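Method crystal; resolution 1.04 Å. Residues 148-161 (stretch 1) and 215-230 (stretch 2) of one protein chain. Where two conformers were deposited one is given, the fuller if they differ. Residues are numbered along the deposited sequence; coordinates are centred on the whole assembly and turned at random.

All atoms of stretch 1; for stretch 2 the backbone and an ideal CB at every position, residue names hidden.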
# COMPACT_ATOMS: atom_id res chain seq x y z
N THR A 148 18.46 -3.97 12.10
CA THR A 148 18.70 -5.29 11.58
C THR A 148 17.63 -6.27 12.19
O THR A 148 17.05 -5.99 13.21
CB THR A 148 20.07 -5.87 11.95
OG1 THR A 148 20.13 -6.03 13.33
CG2 THR A 148 21.22 -4.98 11.48
N TRP A 149 17.47 -7.41 11.56
CA TRP A 149 16.64 -8.47 12.10
C TRP A 149 17.07 -8.74 13.54
O TRP A 149 16.20 -8.89 14.44
CB TRP A 149 16.74 -9.75 11.34
CG TRP A 149 16.27 -9.74 9.90
CD1 TRP A 149 15.38 -8.89 9.28
CD2 TRP A 149 16.70 -10.65 8.90
NE1 TRP A 149 15.21 -9.25 7.98
CE2 TRP A 149 15.98 -10.36 7.72
CE3 TRP A 149 17.56 -11.77 8.88
CZ2 TRP A 149 16.15 -11.06 6.55
CZ3 TRP A 149 17.73 -12.51 7.69
CH2 TRP A 149 17.02 -12.15 6.58
N ASP A 150 18.38 -8.87 13.78
CA ASP A 150 18.82 -9.26 15.13
C ASP A 150 18.50 -8.14 16.10
O ASP A 150 18.15 -8.44 17.26
CB ASP A 150 20.33 -9.55 15.07
CG ASP A 150 20.67 -10.89 14.47
OD1 ASP A 150 19.82 -11.62 14.02
OD2 ASP A 150 21.90 -11.14 14.46
N GLU A 151 18.65 -6.90 15.72
CA GLU A 151 18.28 -5.81 16.64
C GLU A 151 16.80 -5.81 16.89
O GLU A 151 16.34 -5.47 18.00
CB GLU A 151 18.66 -4.46 16.14
CG GLU A 151 20.15 -4.15 16.15
CD GLU A 151 20.49 -2.76 15.84
OE1 GLU A 151 19.70 -1.97 15.43
OE2 GLU A 151 21.68 -2.33 16.05
N PHE A 152 15.97 -6.21 15.95
CA PHE A 152 14.49 -6.23 16.16
C PHE A 152 14.12 -7.31 17.18
O PHE A 152 13.34 -7.08 18.08
CB PHE A 152 13.85 -6.41 14.79
CG PHE A 152 12.34 -6.08 14.74
CD1 PHE A 152 11.61 -5.54 15.76
CD2 PHE A 152 11.71 -6.35 13.53
CE1 PHE A 152 10.26 -5.23 15.58
CE2 PHE A 152 10.38 -6.05 13.36
CZ PHE A 152 9.65 -5.48 14.39
N GLU A 153 14.75 -8.50 17.04
CA GLU A 153 14.55 -9.55 18.00
C GLU A 153 14.92 -9.02 19.41
O GLU A 153 14.17 -9.21 20.37
CB GLU A 153 15.51 -10.75 17.70
CG GLU A 153 15.19 -11.50 16.49
CD GLU A 153 16.26 -12.52 16.10
OE1 GLU A 153 17.40 -12.43 16.63
OE2 GLU A 153 15.96 -13.40 15.26
N GLN A 154 16.07 -8.34 19.52
CA GLN A 154 16.52 -7.90 20.84
C GLN A 154 15.61 -6.85 21.41
O GLN A 154 15.38 -6.81 22.61
CB GLN A 154 17.97 -7.43 20.79
CG GLN A 154 18.54 -7.20 22.16
CD GLN A 154 18.59 -8.50 22.96
OE1 GLN A 154 17.96 -8.58 24.08
NE2 GLN A 154 19.20 -9.54 22.43
N LEU A 155 15.09 -5.94 20.59
CA LEU A 155 14.17 -4.90 21.01
C LEU A 155 12.94 -5.52 21.64
O LEU A 155 12.48 -5.09 22.69
CB LEU A 155 13.82 -4.04 19.78
CG LEU A 155 12.70 -2.98 20.05
CD1 LEU A 155 13.11 -1.99 21.11
CD2 LEU A 155 12.35 -2.38 18.75
N VAL A 156 12.35 -6.52 20.97
CA VAL A 156 11.15 -7.17 21.47
C VAL A 156 11.47 -7.81 22.82
O VAL A 156 10.69 -7.66 23.77
CB VAL A 156 10.63 -8.17 20.43
CG1 VAL A 156 9.48 -8.98 20.95
CG2 VAL A 156 10.21 -7.40 19.19
N LYS A 157 12.59 -8.53 22.92
CA LYS A 157 12.93 -9.16 24.19
C LYS A 157 13.15 -8.13 25.22
O LYS A 157 12.76 -8.32 26.40
CB LYS A 157 14.21 -10.01 24.00
CG LYS A 157 13.99 -11.19 23.11
CD LYS A 157 15.31 -11.92 22.77
CE LYS A 157 15.11 -12.97 21.69
NZ LYS A 157 16.47 -13.53 21.31
N ASP A 158 13.79 -7.01 24.94
CA ASP A 158 14.06 -5.96 25.90
C ASP A 158 12.78 -5.33 26.40
O ASP A 158 12.67 -5.03 27.60
CB ASP A 158 14.95 -4.85 25.30
CG ASP A 158 16.38 -5.32 25.09
OD1 ASP A 158 16.78 -6.44 25.53
OD2 ASP A 158 17.12 -4.54 24.47
N ILE A 159 11.79 -5.13 25.54
CA ILE A 159 10.49 -4.59 25.99
C ILE A 159 9.82 -5.54 26.94
O ILE A 159 9.29 -5.16 28.01
CB ILE A 159 9.64 -4.24 24.77
CG1 ILE A 159 10.24 -3.07 24.01
CG2 ILE A 159 8.19 -3.95 25.22
CD1 ILE A 159 9.63 -2.88 22.61
N VAL A 160 9.78 -6.84 26.61
CA VAL A 160 9.21 -7.81 27.50
C VAL A 160 9.89 -7.78 28.84
O VAL A 160 9.22 -7.82 29.86
CB VAL A 160 9.26 -9.25 26.91
CG1 VAL A 160 8.70 -10.26 27.88
CG2 VAL A 160 8.41 -9.33 25.59
N ALA A 161 11.23 -7.72 28.85
CA ALA A 161 11.92 -7.74 30.13
C ALA A 161 11.57 -6.51 30.99
O ALA A 161 11.68 -6.63 32.21
CB ALA A 161 13.43 -7.89 29.84
N UNK A 215 14.32 -20.34 6.09
CA UNK A 215 14.83 -20.19 7.42
C UNK A 215 14.82 -18.72 7.83
O UNK A 215 14.47 -18.36 8.97
CB UNK A 215 16.24 -20.77 7.52
N UNK A 216 15.24 -17.85 6.92
CA UNK A 216 15.25 -16.41 7.22
C UNK A 216 13.83 -15.86 7.36
O UNK A 216 13.58 -15.04 8.24
CB UNK A 216 16.00 -15.64 6.13
N UNK A 217 12.93 -16.27 6.47
CA UNK A 217 11.53 -15.83 6.63
C UNK A 217 10.99 -16.26 8.00
O UNK A 217 10.31 -15.47 8.65
CB UNK A 217 10.65 -16.40 5.51
N UNK A 218 11.26 -17.49 8.43
CA UNK A 218 10.82 -17.96 9.71
C UNK A 218 11.44 -17.17 10.83
O UNK A 218 10.78 -16.84 11.81
CB UNK A 218 11.14 -19.45 9.87
N UNK A 219 12.73 -16.83 10.72
CA UNK A 219 13.39 -15.98 11.70
C UNK A 219 12.63 -14.66 11.86
O UNK A 219 12.33 -14.21 12.98
CB UNK A 219 14.84 -15.72 11.29
N UNK A 220 12.30 -14.02 10.76
CA UNK A 220 11.60 -12.72 10.83
C UNK A 220 10.19 -12.91 11.42
O UNK A 220 9.73 -12.15 12.29
CB UNK A 220 11.51 -12.08 9.44
N UNK A 221 9.46 -13.94 10.97
CA UNK A 221 8.15 -14.24 11.54
C UNK A 221 8.24 -14.54 13.01
O UNK A 221 7.31 -14.18 13.79
CB UNK A 221 7.50 -15.42 10.81
N UNK A 222 9.31 -15.20 13.46
CA UNK A 222 9.46 -15.57 14.83
C UNK A 222 9.64 -14.41 15.77
O UNK A 222 9.44 -14.55 16.97
CB UNK A 222 10.65 -16.53 14.97
N UNK A 223 9.97 -13.22 15.25
CA UNK A 223 9.98 -12.02 16.11
C UNK A 223 8.62 -11.82 16.75
O UNK A 223 8.49 -11.38 17.88
CB UNK A 223 10.37 -10.78 15.31
N UNK A 224 7.56 -12.14 15.98
CA UNK A 224 6.17 -12.02 16.46
C UNK A 224 5.73 -13.11 17.38
O UNK A 224 4.60 -13.08 17.89
CB UNK A 224 5.21 -11.98 15.27
N UNK A 225 6.59 -14.11 17.61
CA UNK A 225 6.33 -15.30 18.42
C UNK A 225 7.15 -15.30 19.70
O UNK A 225 7.05 -16.23 20.49
CB UNK A 225 6.63 -16.57 17.61
N UNK A 226 7.99 -14.28 19.92
CA UNK A 226 8.78 -14.21 21.17
C UNK A 226 7.78 -14.30 22.34
O UNK A 226 6.72 -13.66 22.33
CB UNK A 226 9.61 -12.93 21.24
N UNK A 227 8.16 -15.02 23.37
CA UNK A 227 7.24 -15.17 24.52
C UNK A 227 6.97 -13.79 25.16
O UNK A 227 7.88 -13.06 25.47
CB UNK A 227 7.82 -16.13 25.56
N UNK A 228 5.69 -13.50 25.33
CA UNK A 228 5.25 -12.27 25.92
C UNK A 228 5.22 -11.08 24.95
O UNK A 228 5.00 -9.96 25.36
CB UNK A 228 6.16 -11.94 27.11
N UNK A 229 5.41 -11.34 23.65
CA UNK A 229 5.49 -10.27 22.68
C UNK A 229 4.16 -9.63 22.29
O UNK A 229 4.20 -8.53 21.72
CB UNK A 229 6.17 -10.80 21.42
N UNK A 230 3.03 -10.29 22.57
CA UNK A 230 1.73 -9.83 22.11
C UNK A 230 0.79 -9.58 23.25
O UNK A 230 1.02 -10.03 24.39
CB UNK A 230 1.11 -10.84 21.15

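Residues 149-161 form a helix whose first turns run beside the helix that includes 215-221, with axes 10.2 Å apart at closest approach and inclined by 27°. Position 215 has nothing of stretch 1 within 5.5 Å of its ideal CB, so the contact sets no preference; it is Lys215, which makes no contact with stretch 1.

At position 216 CA-to-CB points toward stretch 1, and the ideal CB lies 3.7 Å from Trp149 CH2. A small or medium side chain could rest against the indole, polar or apolar. The residue is Asp216, whose CG approaches Trp149 CZ3 to 3.5 Å, oblique to the ring.

Positions 217 and 218 find no partner in stretch 1, the first pointing away and the second out of reach; they are Asp217 and Ile218.

Position 219 points toward stretch 1, its ideal CB 4.7 Å from Glu153 OE2 and 5.4 Å from Trp149 CE3. With the carboxylate of Asp150 also nearby, a long basic side chain suits best, lysine or arginine, with a methylene stem to pass the indole. Lys219 has an extended chain until chi4 turns to p, bringing NZ 2.8 Å from Asp150 OD1 and 2.7 Å from Glu153 OE2, both hydrogen-bonded salt bridges. Its CE packs 3.9 Å from Trp149 CE3. A water bridges the two stretches, donating to Glu153 OE2 (2.6 Å from the water O) and to the backbone atom Lys219 O (2.7 Å from the water O).

Position 220 points sideways, its ideal CB 4.9 Å from Trp149 NE1, beside the indole face. A compact apolar group, such as valine or isoleucine, could cover that face. Val220 does so: CG2 sits 3.5 Å from the centroid of the five-membered ring of Trp149, 13° off the normal, a CH-pi contact.

Positions 221 and 222 have open space on this side and are Met221 and Asp222.

At position 223 the ideal CB is about 5 Å from Phe152 CD2, Glu153 CG and Val156 CG2. This gap calls for a branched or long aliphatic chain. Ile223 fills it with both branches: CD1 lies 3.7 Å from Phe152 CD2, while CG2 stands over the Phe152 ring, 4.1 Å from its centroid, and 3.8 Å from Val156 CG2.

At positions 224 and 225 nothing of stretch 1 lies within 5.5 Å of the ideal CB, so the contact sets no preference; they are Leu224 and Arg225.

Position 226 points toward stretch 1, with its ideal CB 4.0 Å from Val156 CG1, and an aliphatic residue would suit. Ile226 places CD1 3.7 Å from Val156 CG1, and its CG2 4.1 Å from Lys157 CG. It also opens a type II turn ending at 229.

Position 227 points sideways with ample room, so many residues would fit; it is Asn227.

At position 228 phi is 81°, which favours glycine, and an ideal CB would fall only 3.1 Å from Val160 CG1. Gly228 avoids that crowding, and its O lies 3.5 Å from Val160 CG2.

At position 229 CA-to-CB points sideways and the ideal CB lies 3.8 Å from Val156 CG1, which suits a small residue. Ser229 packs CB there and donates from OG to Ile226 O (2.7 Å), bracing the turn. Position 230 is out of reach; Lys230 NZ donates to Leu224 O at 2.8 Å.

Stretch 2 215-230: KDDIKVMDILRINGSK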
# COMPACT_ATOMS: atom_id res chain seq x y z
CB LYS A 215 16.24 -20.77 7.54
CG LYS A 215 16.26 -22.29 7.45
CD LYS A 215 17.74 -22.79 7.46
CE LYS A 215 17.82 -24.31 7.32
NZ LYS A 215 17.27 -24.99 8.43
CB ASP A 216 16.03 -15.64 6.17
CG ASP A 216 17.58 -15.76 6.31
OD1 ASP A 216 18.05 -16.16 7.38
OD2 ASP A 216 18.28 -15.39 5.37
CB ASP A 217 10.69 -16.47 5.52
CG ASP A 217 9.22 -16.18 5.70
OD1 ASP A 217 8.92 -14.93 5.45
OD2 ASP A 217 8.43 -17.02 6.07
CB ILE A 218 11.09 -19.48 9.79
CG1 ILE A 218 10.11 -20.22 8.86
CG2 ILE A 218 11.00 -19.96 11.24
CD1 ILE A 218 10.47 -21.66 8.58
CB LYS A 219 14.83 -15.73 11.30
CG LYS A 219 15.60 -14.78 12.18
CD LYS A 219 16.98 -14.52 11.64
CE LYS A 219 17.80 -13.48 12.34
NZ LYS A 219 18.15 -13.85 13.70
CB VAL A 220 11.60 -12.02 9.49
CG1 VAL A 220 10.83 -10.70 9.58
CG2 VAL A 220 13.01 -11.76 9.01
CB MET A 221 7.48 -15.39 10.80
CG MET A 221 6.98 -15.06 9.41
SD MET A 221 5.85 -13.66 9.31
CE MET A 221 4.63 -14.10 10.57
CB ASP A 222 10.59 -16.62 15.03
CG ASP A 222 10.16 -18.01 14.72
OD1 ASP A 222 8.95 -18.30 14.66
OD2 ASP A 222 11.06 -18.89 14.59
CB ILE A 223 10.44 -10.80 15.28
CG1 ILE A 223 11.88 -10.99 14.82
CG2 ILE A 223 10.28 -9.50 16.07
CD1 ILE A 223 12.38 -9.98 13.79
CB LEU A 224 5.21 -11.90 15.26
CG LEU A 224 5.51 -10.81 14.26
CD1 LEU A 224 4.41 -10.80 13.19
CD2 LEU A 224 5.68 -9.43 14.92
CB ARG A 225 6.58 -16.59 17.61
CG ARG A 225 5.73 -16.68 16.35
CD ARG A 225 5.28 -18.12 16.04
NE ARG A 225 4.28 -18.71 16.93
CZ ARG A 225 4.46 -19.57 17.93
NH1 ARG A 225 5.65 -20.11 18.14
NH2 ARG A 225 3.43 -19.94 18.65
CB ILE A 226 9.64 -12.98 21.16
CG1 ILE A 226 10.76 -13.15 20.10
CG2 ILE A 226 10.16 -12.60 22.53
CD1 ILE A 226 11.53 -11.86 19.78
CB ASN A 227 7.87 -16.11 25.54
CG ASN A 227 6.95 -16.43 26.70
OD1 ASN A 227 6.80 -15.63 27.65
ND2 ASN A 227 6.30 -17.56 26.70
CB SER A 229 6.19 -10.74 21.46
OG SER A 229 5.53 -11.80 20.80
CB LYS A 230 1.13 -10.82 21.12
CG LYS A 230 2.01 -11.01 19.88
CD LYS A 230 1.55 -12.11 18.97
CE LYS A 230 1.66 -13.53 19.57
NZ LYS A 230 3.05 -13.79 20.06
O HOH W 1 13.64 -14.67 15.35
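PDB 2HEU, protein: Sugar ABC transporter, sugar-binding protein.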